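Local coordinates for D-2-hydroxyacid dehydrogensase protein (Ketogulonicigenium vulgare, PDB 4LSW) that probably catalyses the NAD(P)-dependent interconversion of D-2-hydroxyacids and 2-oxoacids, at residues Glu241-Ala246 and Pro268-Leu273; Glu221-Glu226 and Gly250-Ala255; Ser233-Ile238 and Leu257-Gly262. All blocks are in the same frame, centred on the assembly; numbering follows the deposited sequence.

How the interactions relate
From the N terminus, the chain meets the first partner of each contact in turn (221-226, 233-238, 241-246) and then the second partners in the same order (250-255, 257-262, 268-273). Each contact thus closes a loop that crosses the other two, and none nests. Interaction 2 joins the turns before strands 228-231 and 254-257. Interaction 3 joins the loops after those same strands. Interaction 1 sets helix 240-249 against the short helix 269-272. Leu243 packs on Leu252, Ile238 and Leu257, and Phe270 packs on Leu257 and Phe260, so interaction 1 touches the other two. All three lie in the parallel-sheet, NAD-binding part of the chain.

Interaction 1 (Glu241-Ala246 and Pro268-Leu273); sequences EALIAA and PRFRDL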
loop_
_atom_site.group_PDB
_atom_site.type_symbol
_atom_site.label_atom_id
_atom_site.label_comp_id
_atom_site.label_asym_id
_atom_site.label_seq_id
_atom_site.Cartn_x
_atom_site.Cartn_y
_atom_site.Cartn_z
ATOM N N GLU A 241 -0.236 6.659 18.403
ATOM C CA GLU A 241 -0.393 7.395 19.655
ATOM C C GLU A 241 0.587 8.559 19.746
ATOM O O GLU A 241 0.217 9.666 20.145
ATOM C CB GLU A 241 -0.203 6.461 20.851
ATOM C CG GLU A 241 -1.353 5.480 21.065
ATOM C CD GLU A 241 -2.667 6.150 21.455
ATOM O OE1 GLU A 241 -2.660 7.318 21.896
ATOM O OE2 GLU A 241 -3.714 5.493 21.314
ATOM N N ALA A 242 1.832 8.311 19.342
ATOM C CA ALA A 242 2.835 9.368 19.310
ATOM C C ALA A 242 2.470 10.417 18.261
ATOM O O ALA A 242 2.695 11.609 18.476
ATOM C CB ALA A 242 4.199 8.806 19.024
ATOM N N LEU A 243 1.919 9.962 17.134
ATOM C CA LEU A 243 1.567 10.861 16.039
ATOM C C LEU A 243 0.418 11.778 16.448
ATOM O O LEU A 243 0.475 12.996 16.264
ATOM C CB LEU A 243 1.198 10.051 14.793
ATOM C CG LEU A 243 0.721 10.844 13.567
ATOM C CD1 LEU A 243 1.752 11.884 13.195
ATOM C CD2 LEU A 243 0.471 9.905 12.405
ATOM N N ILE A 244 -0.616 11.194 17.054
ATOM C CA ILE A 244 -1.764 11.974 17.476
ATOM C C ILE A 244 -1.391 13.008 18.542
ATOM O O ILE A 244 -1.777 14.168 18.449
ATOM C CB ILE A 244 -2.898 11.050 17.957
ATOM C CG1 ILE A 244 -3.466 10.291 16.753
ATOM C CG2 ILE A 244 -3.998 11.853 18.615
ATOM C CD1 ILE A 244 -4.336 9.106 17.115
ATOM N N ALA A 245 -0.614 12.592 19.540
ATOM C CA ALA A 245 -0.191 13.515 20.584
ATOM C C ALA A 245 0.642 14.669 20.028
ATOM O O ALA A 245 0.489 15.815 20.443
ATOM C CB ALA A 245 0.584 12.776 21.660
ATOM N N ALA A 246 1.523 14.359 19.082
ATOM C CA ALA A 246 2.379 15.389 18.503
ATOM C C ALA A 246 1.581 16.383 17.654
ATOM O O ALA A 246 1.850 17.582 17.687
ATOM C CB ALA A 246 3.492 14.769 17.697
ATOM N N PRO A 268 -10.797 7.715 15.690
ATOM C CA PRO A 268 -11.656 8.904 15.579
ATOM C C PRO A 268 -10.912 10.212 15.838
ATOM O O PRO A 268 -11.300 11.257 15.318
ATOM C CB PRO A 268 -12.697 8.686 16.680
ATOM C CG PRO A 268 -12.735 7.208 16.884
ATOM C CD PRO A 268 -11.344 6.715 16.625
ATOM N N ARG A 269 -9.848 10.151 16.630
ATOM C CA ARG A 269 -9.109 11.354 16.990
ATOM C C ARG A 269 -8.447 12.041 15.791
ATOM O O ARG A 269 -8.191 13.247 15.826
ATOM C CB ARG A 269 -8.076 11.037 18.066
ATOM C CG ARG A 269 -8.685 10.851 19.445
ATOM C CD ARG A 269 -7.632 10.364 20.413
ATOM N NE ARG A 269 -7.079 9.083 19.985
ATOM C CZ ARG A 269 -6.031 8.496 20.549
ATOM N NH1 ARG A 269 -5.417 9.082 21.578
ATOM N NH2 ARG A 269 -5.590 7.328 20.104
ATOM N N PHE A 270 -8.185 11.280 14.732
ATOM C CA PHE A 270 -7.638 11.863 13.513
ATOM C C PHE A 270 -8.617 12.856 12.900
ATOM O O PHE A 270 -8.221 13.776 12.186
ATOM C CB PHE A 270 -7.288 10.768 12.496
ATOM C CG PHE A 270 -5.995 10.067 12.779
ATOM C CD1 PHE A 270 -4.805 10.782 12.845
ATOM C CD2 PHE A 270 -5.962 8.690 12.950
ATOM C CE1 PHE A 270 -3.606 10.135 13.102
ATOM C CE2 PHE A 270 -4.769 8.035 13.204
ATOM C CZ PHE A 270 -3.585 8.763 13.278
ATOM N N ARG A 271 -9.901 12.664 13.196
ATOM C CA ARG A 271 -10.959 13.502 12.652
ATOM C C ARG A 271 -11.026 14.847 13.385
ATOM O O ARG A 271 -11.447 15.855 12.813
ATOM C CB ARG A 271 -12.299 12.759 12.755
ATOM C CG ARG A 271 -13.417 13.278 11.876
ATOM C CD ARG A 271 -14.674 12.413 12.019
ATOM N NE ARG A 271 -14.705 11.283 11.090
ATOM C CZ ARG A 271 -14.540 10.009 11.437
ATOM N NH1 ARG A 271 -14.338 9.679 12.707
ATOM N NH2 ARG A 271 -14.588 9.059 10.515
ATOM N N ASP A 272 -10.592 14.852 14.646
ATOM C CA ASP A 272 -10.658 16.041 15.500
ATOM C C ASP A 272 -9.516 17.035 15.277
ATOM O O ASP A 272 -9.611 18.201 15.661
ATOM C CB ASP A 272 -10.673 15.627 16.979
ATOM C CG ASP A 272 -11.819 14.691 17.318
ATOM O OD1 ASP A 272 -12.892 14.814 16.693
ATOM O OD2 ASP A 272 -11.638 13.831 18.205
ATOM N N LEU A 273 -8.432 16.569 14.668
ATOM C CA LEU A 273 -7.260 17.413 14.457
ATOM C C LEU A 273 -7.453 18.333 13.248
ATOM O O LEU A 273 -8.044 17.927 12.251
ATOM C CB LEU A 273 -6.015 16.537 14.303
ATOM C CG LEU A 273 -5.700 15.661 15.520
ATOM C CD1 LEU A 273 -4.848 14.453 15.141
ATOM C CD2 LEU A 273 -5.013 16.491 16.593
#
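Arg269 reaches from the short helix 269-272 across Ile244 to the carboxylate of Glu241 on helix 240-249. Its CB starts beside Ile244, 4.2 Å from CG2. CG stands anti to the backbone carbonyl carbon. The chain then bends at chi3 (-60°), and NE lies 4.0 Å from Ile244 CD1. Beyond NE the guanidinium lies with one face against that same methyl, CD1 standing 3.5 Å above its plane and offset toward the rim. At the tip the grip is end-on, with one nitrogen to each oxygen. Arg269 NH1 donates to Glu241 OE1 at 3.3 Å, on the syn side of the carboxylate. Arg269 NH2 donates to Glu241 OE2 at 2.9 Å, from above the carboxylate plane. Both oxygens lie close to the guanidinium plane, yet the two flat groups are turned 46° apart. NH2 also forms a salt bridge with Asp267, so two acids share this one charge.

Phe270 meets the same isoleucine, mainly through CG1. Ile244 CG1 sits over the face of the Phe270 ring, 4.0 Å from the centroid and 28° off the ring normal, a CH-pi contact. CD1 also lies above the ring, nearer its rim. One isoleucine therefore packs on both a guanidinium and an aromatic ring. Leu243 CD2 comes in at the edge of the ring, 4.1 Å from Phe270 CE1. Leu273 adds a looser contact, its CD1 lying 4.4 Å from Ile244 CG2.

The salt bridge lies at the margin of the contact and the apolar side chains lie further in. Leu273 also packs on Leu247 and Ala248 of helix 240-249. Leu243 also touches Ile220 of helix 217-223. Leu243 and Phe270 both rest on Leu257 of strand 254-257, next to the outermost strand 276-278 of the parallel sheet.

Interaction 2 (Glu221-Glu226 and Gly250-Ala255); sequences EALGPE and GRLGSA
Two helix-to-strand turns of the Rossmann-type domain meet here, Gly224 and Pro225 against Gly250 to Gly253. Gly224 and Gly250 each follow a helix and have positive phi. Gly253 N donates to Gly224 O at 3.1 Å. The same oxygen receives a CA-H...O contact from Leu252 CA at 3.3 Å. Pro225 O lies 3.1 Å from Gly253 CA, so a CB on Gly253 would clash with it. Two waters bridge the turns. One donates to Glu221 O and Arg251 O, the other to Pro225 O and Gly250 O.

With CG anti to the backbone N (chi1 178°), Leu252 brings its branched end to Leu223, CD1 lying 3.6 Å from Leu223 CG. Both leucines also touch Leu229 of strand 228-231. At the surface Glu221 OE2 forms a salt bridge with Arg251 NH2 at 2.7 Å, although the hydrogen bond in it is weak (128°). The carboxylate and guanidinium planes are 75° apart. Each group has a second partner, Arg217 for Glu221 and Asp249 for Arg251.

Ser254 goes on to bond with the backbone of Gly227 and Leu229. The arrangement is that of neighbouring beta-alpha-beta units, whose turns lead side by side into adjacent parallel strands.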
loop_
_atom_site.group_PDB
_atom_site.type_symbol
_atom_site.label_atom_id
_atom_site.label_comp_id
_atom_site.label_asym_id
_atom_site.label_seq_id
_atom_site.Cartn_x
_atom_site.Cartn_y
_atom_site.Cartn_z
ATOM N N GLU A 221 9.125 14.203 16.305
ATOM C CA GLU A 221 9.564 15.455 16.917
ATOM C C GLU A 221 10.640 16.139 16.085
ATOM O O GLU A 221 10.675 17.362 15.976
ATOM C CB GLU A 221 10.052 15.217 18.353
ATOM C CG GLU A 221 8.898 14.929 19.288
ATOM C CD GLU A 221 9.268 15.018 20.746
ATOM O OE1 GLU A 221 10.475 14.995 21.088
ATOM O OE2 GLU A 221 8.325 15.106 21.553
ATOM N N ALA A 222 11.514 15.338 15.498
ATOM C CA ALA A 222 12.541 15.868 14.614
ATOM C C ALA A 222 11.946 16.466 13.334
ATOM O O ALA A 222 12.479 17.439 12.795
ATOM C CB ALA A 222 13.588 14.795 14.296
ATOM N N LEU A 223 10.851 15.884 12.855
ATOM C CA LEU A 223 10.157 16.418 11.691
ATOM C C LEU A 223 9.658 17.828 12.012
ATOM O O LEU A 223 9.786 18.736 11.190
ATOM C CB LEU A 223 9.019 15.486 11.276
ATOM C CG LEU A 223 8.241 15.824 10.006
ATOM C CD1 LEU A 223 9.220 16.170 8.883
ATOM C CD2 LEU A 223 7.363 14.650 9.646
ATOM N N GLY A 224 9.101 18.015 13.203
ATOM C CA GLY A 224 9.003 19.351 13.761
ATOM C C GLY A 224 7.710 20.111 13.540
ATOM O O GLY A 224 6.812 19.662 12.817
ATOM N N PRO A 225 7.611 21.284 14.170
ATOM C CA PRO A 225 6.337 22.010 14.258
ATOM C C PRO A 225 5.827 22.568 12.947
ATOM O O PRO A 225 4.650 22.928 12.857
ATOM C CB PRO A 225 6.651 23.166 15.229
ATOM C CG PRO A 225 8.143 23.280 15.242
ATOM C CD PRO A 225 8.646 21.875 15.034
ATOM N N GLU A 226 6.704 22.657 11.955
ATOM C CA GLU A 226 6.284 23.076 10.627
ATOM C C GLU A 226 6.602 22.013 9.590
ATOM O O GLU A 226 6.630 22.291 8.389
ATOM C CB GLU A 226 6.907 24.423 10.270
ATOM C CG GLU A 226 6.436 25.516 11.230
ATOM C CD GLU A 226 6.897 26.909 10.868
ATOM O OE1 GLU A 226 7.381 27.120 9.737
ATOM O OE2 GLU A 226 6.767 27.803 11.733
ATOM N N GLY A 250 1.195 20.414 18.630
ATOM C CA GLY A 250 1.917 21.301 17.738
ATOM C C GLY A 250 3.379 20.917 17.549
ATOM O O GLY A 250 4.128 21.642 16.902
ATOM N N ARG A 251 3.788 19.781 18.114
ATOM C CA ARG A 251 5.143 19.280 17.915
ATOM C C ARG A 251 5.377 18.787 16.477
ATOM O O ARG A 251 6.514 18.758 16.002
ATOM C CB ARG A 251 5.485 18.180 18.929
ATOM C CG ARG A 251 5.754 18.693 20.339
ATOM C CD ARG A 251 6.084 17.567 21.321
ATOM N NE ARG A 251 4.891 16.789 21.661
ATOM C CZ ARG A 251 4.730 15.492 21.416
ATOM N NH1 ARG A 251 3.586 14.902 21.750
ATOM N NH2 ARG A 251 5.690 14.775 20.855
ATOM N N LEU A 252 4.299 18.386 15.808
ATOM C CA LEU A 252 4.328 18.097 14.375
ATOM C C LEU A 252 3.341 19.032 13.721
ATOM O O LEU A 252 2.222 19.200 14.211
ATOM C CB LEU A 252 3.913 16.655 14.085
ATOM C CG LEU A 252 3.873 16.322 12.580
ATOM C CD1 LEU A 252 5.249 16.514 11.944
ATOM C CD2 LEU A 252 3.378 14.920 12.378
ATOM N N GLY A 253 3.742 19.618 12.598
ATOM C CA GLY A 253 2.908 20.589 11.910
ATOM C C GLY A 253 1.641 20.032 11.291
ATOM O O GLY A 253 0.560 20.603 11.476
ATOM N N SER A 254 1.765 18.937 10.547
ATOM C CA SER A 254 0.619 18.366 9.852
ATOM C C SER A 254 0.920 16.960 9.364
ATOM O O SER A 254 2.073 16.525 9.364
ATOM C CB SER A 254 0.200 19.251 8.667
ATOM O OG SER A 254 1.234 19.321 7.697
ATOM N N ALA A 255 -0.124 16.255 8.945
ATOM C CA ALA A 255 0.017 14.916 8.413
ATOM C C ALA A 255 -0.984 14.695 7.299
ATOM O O ALA A 255 -2.072 15.273 7.300
ATOM C CB ALA A 255 -0.181 13.884 9.513
HETATM O O HOH W 1 8.826 18.918 17.454
HETATM O O HOH W 2 3.108 23.282 15.022
#

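Interaction 3 (Ser233-Ile238 and Leu257-Gly262); sequences SRASNI and LDVFEG
The backbones of Ser233-Ser236 and Val259-Glu261 run side by side in the same direction, 9° apart, with the CA atoms of Ala235 and Phe260 5.2 Å from each other. Ala235 points its CB at the opposite main chain. Ala235 CB lies 3.5 Å from Phe260 C and equally near Glu261 N. Val259 comes alongside with CG2, anti to its own backbone N and 4.0 Å from Ala235 CB. An alanine in place of Val259 would lack both CG1 and CG2, and the loss of CG2 would probably leave a gap beside the Ala235 methyl.

The Glu261 chain bends at chi2 (-72°), and its CG and CD lie against Ala235 CB. Glu261 OE2 comes 3.3 Å from Ser236 CA. A water lies 2.6 Å from Glu261 OE2 and 2.7 Å from Ile238 O. Glu240 accepts the backbone N-H of Glu261.

Asp258, next to this contact, takes the backbone N-H groups of His282 and Ala283. Both segments are loops at the carboxyl ends of adjacent parallel strands, 228-231 and 254-257. In Rossmann-type domains these strand ends form the dinucleotide-binding side, consistent with a cofactor site near here.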
loop_
_atom_site.group_PDB
_atom_site.type_symbol
_atom_site.label_atom_id
_atom_site.label_comp_id
_atom_site.label_asym_id
_atom_site.label_seq_id
_atom_site.Cartn_x
_atom_site.Cartn_y
_atom_site.Cartn_z
ATOM N N SER A 233 2.275 4.084 2.998
ATOM C CA SER A 233 2.719 2.701 3.204
ATOM C C SER A 233 2.145 2.186 4.519
ATOM O O SER A 233 1.391 2.891 5.149
ATOM C CB SER A 233 4.246 2.631 3.236
ATOM O OG SER A 233 4.757 3.358 4.343
ATOM N N ARG A 234 2.520 0.990 4.954
ATOM C CA ARG A 234 1.772 0.328 6.034
ATOM C C ARG A 234 1.629 1.122 7.339
ATOM O O ARG A 234 2.506 1.908 7.712
ATOM C CB ARG A 234 2.351 -1.055 6.314
ATOM C CG ARG A 234 3.802 -1.037 6.734
ATOM C CD ARG A 234 4.338 -2.450 6.892
ATOM N NE ARG A 234 4.299 -3.198 5.638
ATOM C CZ ARG A 234 4.827 -4.408 5.470
ATOM N NH1 ARG A 234 5.441 -5.009 6.479
ATOM N NH2 ARG A 234 4.752 -5.018 4.293
ATOM N N ALA A 235 0.515 0.904 8.031
ATOM C CA ALA A 235 0.223 1.629 9.260
ATOM C C ALA A 235 1.180 1.262 10.390
ATOM O O ALA A 235 1.494 2.107 11.227
ATOM C CB ALA A 235 -1.222 1.390 9.690
ATOM N N SER A 236 1.644 0.013 10.402
ATOM C CA SER A 236 2.451 -0.510 11.514
ATOM C C SER A 236 3.784 0.213 11.719
ATOM O O SER A 236 4.401 0.116 12.783
ATOM C CB SER A 236 2.700 -2.013 11.350
ATOM O OG SER A 236 3.394 -2.301 10.148
ATOM N N ASN A 237 4.228 0.942 10.704
ATOM C CA ASN A 237 5.512 1.622 10.798
ATOM C C ASN A 237 5.444 3.012 11.407
ATOM O O ASN A 237 6.471 3.683 11.550
ATOM C CB ASN A 237 6.196 1.659 9.441
ATOM C CG ASN A 237 6.891 0.359 9.118
ATOM O OD1 ASN A 237 7.351 -0.351 10.019
ATOM N ND2 ASN A 237 6.973 0.035 7.840
ATOM N N ILE A 238 4.241 3.434 11.783
ATOM C CA ILE A 238 4.069 4.686 12.517
ATOM C C ILE A 238 3.388 4.447 13.866
ATOM O O ILE A 238 2.389 3.727 13.956
ATOM C CB ILE A 238 3.288 5.717 11.696
ATOM C CG1 ILE A 238 4.032 5.998 10.386
ATOM C CG2 ILE A 238 3.097 7.011 12.479
ATOM C CD1 ILE A 238 3.349 7.010 9.501
ATOM N N LEU A 257 -2.513 11.241 5.506
ATOM C CA LEU A 257 -2.480 9.802 5.735
ATOM C C LEU A 257 -3.455 9.072 4.827
ATOM O O LEU A 257 -4.620 9.466 4.737
ATOM C CB LEU A 257 -2.837 9.515 7.198
ATOM C CG LEU A 257 -2.006 10.236 8.268
ATOM C CD1 LEU A 257 -2.588 9.944 9.647
ATOM C CD2 LEU A 257 -0.553 9.813 8.238
ATOM N N ASP A 258 -2.964 8.032 4.154
ATOM C CA ASP A 258 -3.782 7.196 3.290
ATOM C C ASP A 258 -3.959 5.819 3.929
ATOM O O ASP A 258 -4.679 4.988 3.410
ATOM C CB ASP A 258 -3.146 7.089 1.886
ATOM C CG ASP A 258 -4.048 6.376 0.862
ATOM O OD1 ASP A 258 -5.210 6.810 0.665
ATOM O OD2 ASP A 258 -3.561 5.385 0.262
ATOM N N VAL A 259 -3.316 5.579 5.067
ATOM C CA VAL A 259 -3.424 4.271 5.697
ATOM C C VAL A 259 -3.494 4.449 7.208
ATOM O O VAL A 259 -2.902 5.384 7.759
ATOM C CB VAL A 259 -2.225 3.413 5.343
ATOM C CG1 VAL A 259 -1.012 4.070 5.870
ATOM C CG2 VAL A 259 -2.366 1.990 5.886
ATOM N N PHE A 260 -4.248 3.572 7.867
ATOM C CA PHE A 260 -4.501 3.708 9.301
ATOM C C PHE A 260 -4.606 2.339 9.960
ATOM O O PHE A 260 -5.063 1.382 9.341
ATOM C CB PHE A 260 -5.824 4.433 9.555
ATOM C CG PHE A 260 -5.977 5.745 8.832
ATOM C CD1 PHE A 260 -6.400 5.777 7.508
ATOM C CD2 PHE A 260 -5.755 6.942 9.489
ATOM C CE1 PHE A 260 -6.556 6.989 6.850
ATOM C CE2 PHE A 260 -5.916 8.157 8.844
ATOM C CZ PHE A 260 -6.323 8.176 7.510
ATOM N N GLU A 261 -4.197 2.249 11.224
ATOM C CA GLU A 261 -4.425 1.032 11.997
ATOM C C GLU A 261 -5.926 0.790 12.103
ATOM O O GLU A 261 -6.690 1.712 12.399
ATOM C CB GLU A 261 -3.815 1.151 13.398
ATOM C CG GLU A 261 -2.293 1.090 13.443
ATOM C CD GLU A 261 -1.718 -0.289 13.168
ATOM O OE1 GLU A 261 -2.483 -1.273 13.048
ATOM O OE2 GLU A 261 -0.479 -0.394 13.070
ATOM N N GLY A 262 -6.346 -0.441 11.824
ATOM C CA GLY A 262 -7.748 -0.803 11.940
ATOM C C GLY A 262 -8.693 -0.207 10.904
ATOM O O GLY A 262 -9.912 -0.245 11.082
HETATM O O HOH W 3 0.983 1.463 14.238
#